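Local atomic coordinates of ATP-dependent 6-phosphofructokinase isozyme 2 (Escherichia coli, PDB entry 3UMO), a protein that catalyses the ATP-dependent phosphorylation of fructose 6-phosphate to fructose 1,6-bisphosphate, the first committing step of glycolysis. Residues A177-Q188 with G216-L225; E190-E198 with V205-V213. All blocks are in the same frame, centred on the assembly; numbering follows the deposited sequence. Where two conformers were deposited one is given.

Interaction 1 of 2, residues A177-Q188 with G216-L225; sequences AIGNIELVKPNQ and GKAKRVVVSL. With ATP (adenosine-5'-triphosphate), chain E; ATP (adenosine-5'-triphosphate), chain I.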
loop_
_atom_site.group_PDB
_atom_site.type_symbol
_atom_site.label_atom_id
_atom_site.label_comp_id
_atom_site.label_asym_id
_atom_site.label_seq_id
_atom_site.Cartn_x
_atom_site.Cartn_y
_atom_site.Cartn_z
ATOM N N ALA A 177 23.432 -30.627 10.361
ATOM C CA ALA A 177 23.445 -32.043 10.008
ATOM C C ALA A 177 24.562 -32.796 10.731
ATOM O O ALA A 177 24.423 -33.978 11.056
ATOM C CB ALA A 177 23.566 -32.216 8.500
ATOM N N ILE A 178 25.663 -32.098 10.990
ATOM C CA ILE A 178 26.843 -32.710 11.591
ATOM C C ILE A 178 26.697 -32.849 13.099
ATOM O O ILE A 178 27.260 -33.763 13.697
ATOM C CB ILE A 178 28.115 -31.882 11.326
ATOM C CG1 ILE A 178 28.021 -31.151 9.988
ATOM C CG2 ILE A 178 29.353 -32.767 11.392
ATOM C CD1 ILE A 178 27.565 -29.711 10.090
ATOM N N GLY A 179 25.960 -31.924 13.707
ATOM C CA GLY A 179 25.751 -31.939 15.143
ATOM C C GLY A 179 26.862 -31.269 15.928
ATOM O O GLY A 179 27.876 -30.846 15.359
ATOM N N ASN A 180 26.658 -31.180 17.241
ATOM C CA ASN A 180 27.617 -30.575 18.163
ATOM C C ASN A 180 27.862 -29.094 17.905
ATOM O O ASN A 180 28.915 -28.561 18.257
ATOM C CB ASN A 180 28.940 -31.349 18.171
ATOM C CG ASN A 180 28.772 -32.776 18.647
ATOM O OD1 ASN A 180 28.101 -33.032 19.649
ATOM N ND2 ASN A 180 29.373 -33.718 17.926
ATOM N N ILE A 181 26.882 -28.433 17.294
ATOM C CA ILE A 181 26.940 -26.991 17.103
ATOM C C ILE A 181 26.876 -26.332 18.477
ATOM O O ILE A 181 26.058 -26.716 19.307
ATOM C CB ILE A 181 25.750 -26.498 16.255
ATOM C CG1 ILE A 181 25.719 -27.197 14.893
ATOM C CG2 ILE A 181 25.768 -24.977 16.105
ATOM C CD1 ILE A 181 26.971 -27.016 14.062
ATOM N N GLU A 182 27.733 -25.344 18.723
ATOM C CA GLU A 182 27.772 -24.693 20.033
ATOM C C GLU A 182 26.482 -23.939 20.343
ATOM O O GLU A 182 25.979 -23.976 21.468
ATOM C CB GLU A 182 28.961 -23.732 20.120
ATOM C CG GLU A 182 30.318 -24.420 20.146
ATOM C CD GLU A 182 30.679 -24.968 21.514
ATOM O OE1 GLU A 182 31.334 -26.031 21.574
ATOM O OE2 GLU A 182 30.323 -24.327 22.526
ATOM N N LEU A 183 25.954 -23.255 19.337
ATOM C CA LEU A 183 24.779 -22.420 19.514
ATOM C C LEU A 183 24.102 -22.187 18.180
ATOM O O LEU A 183 24.761 -21.879 17.190
ATOM C CB LEU A 183 25.180 -21.064 20.103
ATOM C CG LEU A 183 24.116 -19.966 20.168
ATOM C CD1 LEU A 183 23.014 -20.333 21.140
ATOM C CD2 LEU A 183 24.752 -18.628 20.554
ATOM N N VAL A 184 22.782 -22.325 18.157
ATOM C CA VAL A 184 22.009 -21.948 16.978
ATOM C C VAL A 184 20.902 -20.979 17.412
ATOM O O VAL A 184 20.314 -21.153 18.483
ATOM C CB VAL A 184 21.432 -23.201 16.256
ATOM C CG1 VAL A 184 20.476 -23.967 17.164
ATOM C CG2 VAL A 184 20.755 -22.810 14.939
ATOM N N LYS A 185 20.645 -19.947 16.609
ATOM C CA LYS A 185 19.574 -18.993 16.914
ATOM C C LYS A 185 18.513 -18.933 15.818
ATOM O O LYS A 185 18.500 -18.012 14.994
ATOM C CB LYS A 185 20.087 -17.563 17.210
ATOM C CG LYS A 185 18.948 -16.649 17.753
ATOM C CD LYS A 185 19.089 -15.167 17.412
ATOM C CE LYS A 185 18.855 -14.874 15.922
ATOM N NZ LYS A 185 17.529 -15.353 15.424
ATOM N N PRO A 186 17.614 -19.921 15.797
ATOM C CA PRO A 186 16.499 -19.751 14.871
ATOM C C PRO A 186 15.487 -18.767 15.445
ATOM O O PRO A 186 15.290 -18.720 16.664
ATOM C CB PRO A 186 15.870 -21.144 14.826
ATOM C CG PRO A 186 16.168 -21.732 16.190
ATOM C CD PRO A 186 17.520 -21.164 16.587
ATOM N N ASN A 187 14.841 -17.987 14.588
ATOM C CA ASN A 187 13.598 -17.347 15.024
ATOM C C ASN A 187 12.468 -18.367 14.942
ATOM O O ASN A 187 12.719 -19.550 14.690
ATOM C CB ASN A 187 13.269 -16.056 14.255
ATOM C CG ASN A 187 13.002 -16.284 12.777
ATOM O OD1 ASN A 187 12.746 -17.404 12.325
ATOM N ND2 ASN A 187 13.050 -15.197 12.010
ATOM N N GLN A 188 11.234 -17.932 15.165
ATOM C CA GLN A 188 10.123 -18.884 15.203
ATOM C C GLN A 188 9.870 -19.554 13.868
ATOM O O GLN A 188 9.646 -20.770 13.803
ATOM C CB GLN A 188 8.852 -18.214 15.706
ATOM C CG GLN A 188 8.939 -17.854 17.160
ATOM C CD GLN A 188 7.872 -16.876 17.559
ATOM O OE1 GLN A 188 8.064 -15.664 17.455
ATOM N NE2 GLN A 188 6.727 -17.392 18.001
ATOM N N GLY A 216 21.433 -33.969 19.954
ATOM C CA GLY A 216 22.862 -33.723 19.871
ATOM C C GLY A 216 23.261 -32.775 18.753
ATOM O O GLY A 216 24.450 -32.561 18.505
ATOM N N LYS A 217 22.270 -32.201 18.077
ATOM C CA LYS A 217 22.540 -31.315 16.946
ATOM C C LYS A 217 23.180 -30.004 17.394
ATOM O O LYS A 217 24.088 -29.490 16.740
ATOM C CB LYS A 217 21.257 -31.032 16.157
ATOM C CG LYS A 217 20.781 -32.211 15.319
ATOM C CD LYS A 217 19.554 -31.847 14.493
ATOM C CE LYS A 217 19.213 -32.936 13.481
ATOM N NZ LYS A 217 19.776 -32.652 12.127
ATOM N N ALA A 218 22.697 -29.463 18.506
ATOM C CA ALA A 218 23.252 -28.229 19.049
ATOM C C ALA A 218 23.366 -28.331 20.564
ATOM O O ALA A 218 22.528 -28.960 21.214
ATOM C CB ALA A 218 22.394 -27.026 18.653
ATOM N N LYS A 219 24.405 -27.719 21.123
ATOM C CA LYS A 219 24.572 -27.686 22.574
ATOM C C LYS A 219 23.572 -26.719 23.192
ATOM O O LYS A 219 23.006 -26.976 24.254
ATOM C CB LYS A 219 25.998 -27.272 22.943
ATOM C CG LYS A 219 27.065 -28.300 22.545
ATOM C CD LYS A 219 28.418 -27.958 23.167
ATOM C CE LYS A 219 29.494 -28.979 22.808
ATOM N NZ LYS A 219 29.951 -28.844 21.398
ATOM N N ARG A 220 23.362 -25.604 22.505
ATOM C CA ARG A 220 22.448 -24.570 22.956
ATOM C C ARG A 220 21.567 -24.121 21.802
ATOM O O ARG A 220 22.047 -23.916 20.687
ATOM C CB ARG A 220 23.233 -23.372 23.483
ATOM C CG ARG A 220 24.314 -23.725 24.497
ATOM C CD ARG A 220 25.207 -22.520 24.768
ATOM N NE ARG A 220 26.370 -22.881 25.574
ATOM C CZ ARG A 220 27.472 -23.445 25.086
ATOM N NH1 ARG A 220 27.567 -23.722 23.791
ATOM N NH2 ARG A 220 28.479 -23.740 25.896
ATOM N N VAL A 221 20.278 -23.974 22.079
ATOM C CA VAL A 221 19.338 -23.456 21.099
ATOM C C VAL A 221 18.670 -22.240 21.711
ATOM O O VAL A 221 18.069 -22.323 22.786
ATOM C CB VAL A 221 18.265 -24.496 20.720
ATOM C CG1 VAL A 221 17.196 -23.861 19.823
ATOM C CG2 VAL A 221 18.906 -25.688 20.028
ATOM N N VAL A 222 18.800 -21.101 21.053
ATOM C CA VAL A 222 18.077 -19.928 21.503
ATOM C C VAL A 222 17.061 -19.569 20.435
ATOM O O VAL A 222 17.429 -19.132 19.346
ATOM C CB VAL A 222 19.026 -18.745 21.781
ATOM C CG1 VAL A 222 18.232 -17.497 22.177
ATOM C CG2 VAL A 222 20.006 -19.120 22.884
ATOM N N VAL A 223 15.786 -19.784 20.738
ATOM C CA VAL A 223 14.736 -19.411 19.807
ATOM C C VAL A 223 14.359 -17.961 20.071
ATOM O O VAL A 223 13.830 -17.626 21.131
ATOM C CB VAL A 223 13.486 -20.278 19.963
ATOM C CG1 VAL A 223 12.504 -19.974 18.832
ATOM C CG2 VAL A 223 13.860 -21.754 19.961
ATOM N N SER A 224 14.631 -17.089 19.111
ATOM C CA SER A 224 14.289 -15.685 19.312
ATOM C C SER A 224 12.834 -15.446 18.887
ATOM O O SER A 224 12.349 -16.013 17.900
ATOM C CB SER A 224 15.285 -14.760 18.612
ATOM O OG SER A 224 15.252 -14.879 17.192
ATOM N N LEU A 225 12.139 -14.624 19.666
ATOM C CA LEU A 225 10.689 -14.511 19.597
ATOM C C LEU A 225 10.235 -13.075 19.329
ATOM O O LEU A 225 9.146 -12.675 19.756
ATOM C CB LEU A 225 10.102 -14.977 20.926
ATOM C CG LEU A 225 10.517 -16.375 21.392
ATOM C CD1 LEU A 225 9.976 -16.668 22.790
ATOM C CD2 LEU A 225 10.048 -17.425 20.408
HETATM P PG ATP E . 16.204 -10.502 12.065
HETATM O O1G ATP E . 17.210 -11.439 11.495
HETATM O O2G ATP E . 16.938 -9.169 12.189
HETATM O O3G ATP E . 14.977 -10.368 11.231
HETATM P PB ATP E . 15.308 -12.350 13.882
HETATM O O1B ATP E . 13.939 -12.623 13.186
HETATM O O2B ATP E . 16.369 -13.441 13.630
HETATM O O3B ATP E . 15.871 -10.899 13.533
HETATM P PA ATP E . 14.061 -11.632 16.375
HETATM O O1A ATP E . 12.989 -10.967 15.562
HETATM O O2A ATP E . 13.517 -12.636 17.393
HETATM O O3A ATP E . 15.102 -12.328 15.458
HETATM O "O5'" ATP E . 14.905 -10.467 17.096
HETATM C "C5'" ATP E . 15.852 -10.805 18.051
HETATM C "C4'" ATP E . 15.769 -10.127 19.343
HETATM O "O4'" ATP E . 15.584 -8.716 19.098
HETATM C "C3'" ATP E . 14.567 -10.505 20.103
HETATM O "O3'" ATP E . 14.763 -11.661 20.826
HETATM C "C2'" ATP E . 14.333 -9.322 20.949
HETATM O "O2'" ATP E . 15.248 -9.279 21.966
HETATM C "C1'" ATP E . 14.635 -8.216 20.012
HETATM N N9 ATP E . 13.439 -7.768 19.302
HETATM C C8 ATP E . 13.072 -8.124 18.057
HETATM N N7 ATP E . 11.905 -7.492 17.777
HETATM C C5 ATP E . 11.541 -6.744 18.839
HETATM C C6 ATP E . 10.459 -5.897 19.104
HETATM N N6 ATP E . 9.380 -5.672 18.086
HETATM N N1 ATP E . 10.401 -5.288 20.301
HETATM C C2 ATP E . 11.355 -5.477 21.229
HETATM N N3 ATP E . 12.400 -6.277 20.998
HETATM C C4 ATP E . 12.520 -6.916 19.821
HETATM P PG ATP I . 12.911 -13.315 8.896
HETATM O O1G ATP I . 13.514 -13.021 10.229
HETATM O O2G ATP I . 14.068 -13.571 7.928
HETATM O O3G ATP I . 12.012 -14.525 8.967
HETATM P PB ATP I . 11.440 -10.894 9.007
HETATM O O1B ATP I . 11.021 -9.908 7.833
HETATM O O2B ATP I . 12.277 -10.140 10.050
HETATM O O3B ATP I . 12.228 -12.074 8.286
HETATM P PA ATP I . 8.769 -11.624 9.074
HETATM O O1A ATP I . 8.880 -11.897 7.587
HETATM O O2A ATP I . 7.984 -12.743 9.775
HETATM O O3A ATP I . 10.161 -11.499 9.685
HETATM O "O5'" ATP I . 7.973 -10.236 9.262
HETATM C "C5'" ATP I . 8.428 -9.249 10.109
HETATM C "C4'" ATP I . 7.652 -8.019 10.093
HETATM O "O4'" ATP I . 7.231 -7.793 8.732
HETATM C "C3'" ATP I . 6.411 -8.205 10.851
HETATM O "O3'" ATP I . 6.569 -7.780 12.148
HETATM C "C2'" ATP I . 5.426 -7.389 10.139
HETATM O "O2'" ATP I . 5.501 -6.110 10.610
HETATM C "C1'" ATP I . 5.873 -7.424 8.728
HETATM N N9 ATP I . 5.103 -8.362 7.918
HETATM C C8 ATP I . 5.427 -9.649 7.696
HETATM N N7 ATP I . 4.478 -10.190 6.896
HETATM C C5 ATP I . 3.558 -9.247 6.609
HETATM C C6 ATP I . 2.385 -9.233 5.842
HETATM N N6 ATP I . 1.918 -10.469 5.124
HETATM N N1 ATP I . 1.678 -8.089 5.762
HETATM C C2 ATP I . 2.086 -6.976 6.401
HETATM N N3 ATP I . 3.204 -6.961 7.136
HETATM C C4 ATP I . 3.953 -8.068 7.263
HETATM O O HOH W 1 10.439 -15.098 15.892
HETATM O O HOH W 2 6.905 -13.227 18.050
#
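Val184 and Val221 pair in parallel register: Val184 N donates to Arg220 O at 3.1 Å, Val222 N returns a bond to Val184 O at 3.0 Å, and a further bond follows, from Ser224 N to Pro186 O. Val184 CG1 and Val221 CG2 lie side by side at 3.7 Å on one face of the pair, while Leu183 CD1 meets Val222 CG2 on the opposite face.

At the far end Glu182, its chain bent back at chi2 (-80°), runs alongside both Lys219 and Arg220. Lys219 NZ reaches OE1 and Arg220 NH1 reaches OE2, both as salt bridges from above the carboxylate plane. Arg220 NH1 also donates to Glu182 O (2.8 Å), so one guanidinium nitrogen grips both the carbonyl and the carboxylate of Glu182.

The other end is the phosphate site. Lys185 NZ, curled round by bends at chi3 and chi4, bonds Ser224 OG at 2.9 Å and O2B of one ATP, also at 2.9 Å. Asn187 ND2 points almost straight at O1B of that ATP (3.0 Å), with a weak bond to a second ATP; its OD1 caps Glu190 N.

Segment 216-225 thus extends the parallel sheet beyond strand 183-184, as in the ribokinase-like fold, and the strand ends deliver Lys185, Asn187 and Ser224 to the phosphates. Strand 183-184 also pairs with strand 162-166, and strand 221-224 with strand 230-233. Helix 204-214 covers the Val221 face; helix 254-267 packs against Lys185 and Ser224.

Interaction 2 of 2, residues E190-E198 with V205-V213; sequences ELSALVNRE and VRKAAQEIV
Leu191 spreads its two methyls over Ala208 CB, with CD2 at 3.9 Å and CD1 only slightly farther. The same fork reaches along the second helix in both directions: CD2 also meets Val205 CG1, and CD1 touches Ile212 CD1 at 3.7 Å. With CG anti to the backbone N (chi1 177°), the branch is sent toward the second helix. Leu194 meets Ile212 differently, tip to tip, its CD2 standing 3.6 Å from the same CD1, so that this one methyl is shared by two leucines. Val195 CG1 completes the apolar patch, resting against Ala208 CB at 4.0 Å from another side.

Beyond the helix end the contact turns polar. Arg197 and Glu211 approach from opposite directions, and their flat groups lie nearly coplanar, 12° apart. Arg197 NH2 points directly at Glu211 OE1, 2.6 Å away, in a short salt bridge; NH1 adds a weak, bent bond to the same oxygen. Val195 CG2 stands over the centre of one guanidinium face, 4.1 Å above its plane. Arg197 itself is placed by a Schellman motif in which Asn196 has positive phi and Arg197 N bonds Ser192 O. Ser192 OG then donates to Arg197 O (2.7 Å), tying the exit of the chain back to the helix.

The axes of segments 190-195 and 205-213 cross at 55°, 10.5 Å apart at their closest, and the CA atoms of Val195 and Ala208 make the nearest backbone pair. Both helices belong to a beta-alpha-beta crossover whose connection joins parallel strands 183-184 and 221-224 in the ribokinase-like alpha/beta fold.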
loop_
_atom_site.group_PDB
_atom_site.type_symbol
_atom_site.label_atom_id
_atom_site.label_comp_id
_atom_site.label_asym_id
_atom_site.label_seq_id
_atom_site.Cartn_x
_atom_site.Cartn_y
_atom_site.Cartn_z
ATOM N N GLU A 190 12.033 -19.902 11.406
ATOM C CA GLU A 190 13.194 -20.747 11.128
ATOM C C GLU A 190 13.164 -22.056 11.931
ATOM O O GLU A 190 13.560 -23.106 11.419
ATOM C CB GLU A 190 14.494 -19.960 11.353
ATOM C CG GLU A 190 14.745 -18.884 10.277
ATOM C CD GLU A 190 15.592 -17.717 10.764
ATOM O OE1 GLU A 190 16.048 -17.745 11.928
ATOM O OE2 GLU A 190 15.799 -16.761 9.977
ATOM N N LEU A 191 12.692 -21.999 13.179
ATOM C CA LEU A 191 12.565 -23.212 13.992
ATOM C C LEU A 191 11.512 -24.145 13.399
ATOM O O LEU A 191 11.725 -25.358 13.277
ATOM C CB LEU A 191 12.200 -22.872 15.440
ATOM C CG LEU A 191 11.966 -24.075 16.362
ATOM C CD1 LEU A 191 13.238 -24.914 16.542
ATOM C CD2 LEU A 191 11.420 -23.611 17.704
ATOM N N SER A 192 10.375 -23.571 13.017
ATOM C CA SER A 192 9.301 -24.350 12.407
ATOM C C SER A 192 9.782 -25.077 11.156
ATOM O O SER A 192 9.472 -26.253 10.956
ATOM C CB SER A 192 8.116 -23.451 12.058
ATOM O OG SER A 192 7.125 -24.191 11.367
ATOM N N ALA A 193 10.545 -24.386 10.315
ATOM C CA ALA A 193 11.019 -25.005 9.075
ATOM C C ALA A 193 12.041 -26.094 9.372
ATOM O O ALA A 193 12.061 -27.142 8.718
ATOM C CB ALA A 193 11.605 -23.961 8.142
ATOM N N LEU A 194 12.877 -25.839 10.371
ATOM C CA LEU A 194 13.911 -26.780 10.784
ATOM C C LEU A 194 13.344 -28.116 11.273
ATOM O O LEU A 194 13.778 -29.179 10.819
ATOM C CB LEU A 194 14.796 -26.151 11.858
ATOM C CG LEU A 194 15.912 -27.037 12.404
ATOM C CD1 LEU A 194 16.802 -27.540 11.273
ATOM C CD2 LEU A 194 16.728 -26.269 13.422
ATOM N N VAL A 195 12.381 -28.072 12.191
ATOM C CA VAL A 195 11.759 -29.313 12.682
ATOM C C VAL A 195 10.641 -29.819 11.772
ATOM O O VAL A 195 10.062 -30.883 12.011
ATOM C CB VAL A 195 11.207 -29.175 14.120
ATOM C CG1 VAL A 195 12.332 -28.886 15.101
ATOM C CG2 VAL A 195 10.131 -28.098 14.179
ATOM N N ASN A 196 10.348 -29.048 10.729
ATOM C CA ASN A 196 9.327 -29.393 9.741
ATOM C C ASN A 196 7.929 -29.650 10.310
ATOM O O ASN A 196 7.290 -30.661 9.996
ATOM C CB ASN A 196 9.774 -30.576 8.870
ATOM C CG ASN A 196 8.948 -30.708 7.604
ATOM O OD1 ASN A 196 8.308 -29.752 7.164
ATOM N ND2 ASN A 196 8.949 -31.899 7.015
ATOM N N ARG A 197 7.456 -28.733 11.148
ATOM C CA ARG A 197 6.066 -28.767 11.590
ATOM C C ARG A 197 5.594 -27.389 12.030
ATOM O O ARG A 197 6.399 -26.539 12.436
ATOM C CB ARG A 197 5.845 -29.814 12.697
ATOM C CG ARG A 197 6.650 -29.590 13.967
ATOM C CD ARG A 197 6.265 -30.587 15.055
ATOM N NE ARG A 197 7.073 -30.416 16.260
ATOM C CZ ARG A 197 8.241 -31.016 16.464
ATOM N NH1 ARG A 197 8.737 -31.830 15.541
ATOM N NH2 ARG A 197 8.912 -30.808 17.590
ATOM N N GLU A 198 4.290 -27.158 11.916
ATOM C CA GLU A 198 3.694 -25.938 12.445
ATOM C C GLU A 198 3.806 -25.962 13.961
ATOM O O GLU A 198 3.581 -26.999 14.586
ATOM C CB GLU A 198 2.226 -25.819 12.034
ATOM C CG GLU A 198 2.020 -25.229 10.651
ATOM C CD GLU A 198 2.545 -23.810 10.553
ATOM O OE1 GLU A 198 1.989 -22.923 11.235
ATOM O OE2 GLU A 198 3.520 -23.585 9.805
ATOM N N VAL A 205 7.262 -24.524 20.772
ATOM C CA VAL A 205 8.584 -23.934 20.584
ATOM C C VAL A 205 9.600 -24.541 21.541
ATOM O O VAL A 205 10.685 -24.942 21.125
ATOM C CB VAL A 205 8.554 -22.398 20.732
ATOM C CG1 VAL A 205 9.965 -21.846 20.917
ATOM C CG2 VAL A 205 7.891 -21.768 19.507
ATOM N N ARG A 206 9.239 -24.632 22.819
ATOM C CA ARG A 206 10.140 -25.206 23.816
ATOM C C ARG A 206 10.473 -26.659 23.502
ATOM O O ARG A 206 11.635 -27.065 23.544
ATOM C CB ARG A 206 9.536 -25.125 25.219
ATOM C CG ARG A 206 10.536 -25.449 26.327
ATOM C CD ARG A 206 9.862 -26.093 27.522
ATOM N NE ARG A 206 9.667 -27.525 27.314
ATOM C CZ ARG A 206 8.604 -28.205 27.732
ATOM N NH1 ARG A 206 7.627 -27.582 28.376
ATOM N NH2 ARG A 206 8.516 -29.507 27.499
ATOM N N LYS A 207 9.449 -27.443 23.191
ATOM C CA LYS A 207 9.649 -28.848 22.862
ATOM C C LYS A 207 10.553 -29.029 21.647
ATOM O O LYS A 207 11.444 -29.874 21.655
ATOM C CB LYS A 207 8.312 -29.551 22.656
ATOM C CG LYS A 207 7.599 -29.840 23.962
ATOM C CD LYS A 207 6.195 -30.366 23.744
ATOM C CE LYS A 207 5.483 -30.518 25.081
ATOM N NZ LYS A 207 4.020 -30.750 24.926
ATOM N N ALA A 208 10.323 -28.231 20.610
ATOM C CA ALA A 208 11.161 -28.282 19.415
ATOM C C ALA A 208 12.614 -27.944 19.735
ATOM O O ALA A 208 13.534 -28.603 19.252
ATOM C CB ALA A 208 10.620 -27.339 18.348
ATOM N N ALA A 209 12.819 -26.901 20.537
ATOM C CA ALA A 209 14.166 -26.507 20.932
ATOM C C ALA A 209 14.851 -27.630 21.712
ATOM O O ALA A 209 16.018 -27.946 21.469
ATOM C CB ALA A 209 14.125 -25.233 21.762
ATOM N N GLN A 210 14.114 -28.235 22.641
ATOM C CA GLN A 210 14.676 -29.313 23.445
ATOM C C GLN A 210 15.010 -30.525 22.580
ATOM O O GLN A 210 15.989 -31.219 22.844
ATOM C CB GLN A 210 13.736 -29.708 24.584
ATOM C CG GLN A 210 14.420 -30.509 25.688
ATOM C CD GLN A 210 15.452 -29.692 26.449
ATOM O OE1 GLN A 210 15.126 -28.674 27.060
ATOM N NE2 GLN A 210 16.706 -30.132 26.409
ATOM N N GLU A 211 14.209 -30.755 21.543
ATOM C CA GLU A 211 14.404 -31.871 20.618
ATOM C C GLU A 211 15.763 -31.762 19.927
ATOM O O GLU A 211 16.479 -32.758 19.761
ATOM C CB GLU A 211 13.278 -31.855 19.581
ATOM C CG GLU A 211 13.143 -33.092 18.718
ATOM C CD GLU A 211 12.097 -32.917 17.624
ATOM O OE1 GLU A 211 11.029 -32.325 17.900
ATOM O OE2 GLU A 211 12.352 -33.362 16.484
ATOM N N ILE A 212 16.116 -30.544 19.531
ATOM C CA ILE A 212 17.394 -30.284 18.868
ATOM C C ILE A 212 18.577 -30.498 19.817
ATOM O O ILE A 212 19.612 -31.040 19.424
ATOM C CB ILE A 212 17.430 -28.856 18.297
ATOM C CG1 ILE A 212 16.353 -28.698 17.222
ATOM C CG2 ILE A 212 18.805 -28.530 17.725
ATOM C CD1 ILE A 212 16.131 -27.261 16.796
ATOM N N VAL A 213 18.424 -30.065 21.065
ATOM C CA VAL A 213 19.472 -30.262 22.057
ATOM C C VAL A 213 19.612 -31.749 22.369
ATOM O O VAL A 213 20.713 -32.296 22.314
ATOM C CB VAL A 213 19.194 -29.471 23.348
ATOM C CG1 VAL A 213 20.237 -29.792 24.412
ATOM C CG2 VAL A 213 19.173 -27.977 23.049
#

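Overall arrangement
Interaction 2 is nested inside the loop that interaction 1 closes: the chain leaves strand 183-184, passes through helices 188-195 and 204-214, and returns as strand 221-224 beside its starting point. The centres lie about 10 Å apart, and the two contacts share a packed interface. Val223 CG1 sits 3.8 Å from Val205 CG1, and Val221 CG2 3.7 Å from Ile212 CG2. Lys217 N probably bonds Ile212 O. At the ATP end of interaction 1, Asn187 leads into helix 188-195. The Leu191 side chain is about 10 Å from the nearest atoms of a bound ATP: the apolar part of interaction 2 lies behind the site, while Glu190, starting its first segment, probably binds the catalytic magnesium.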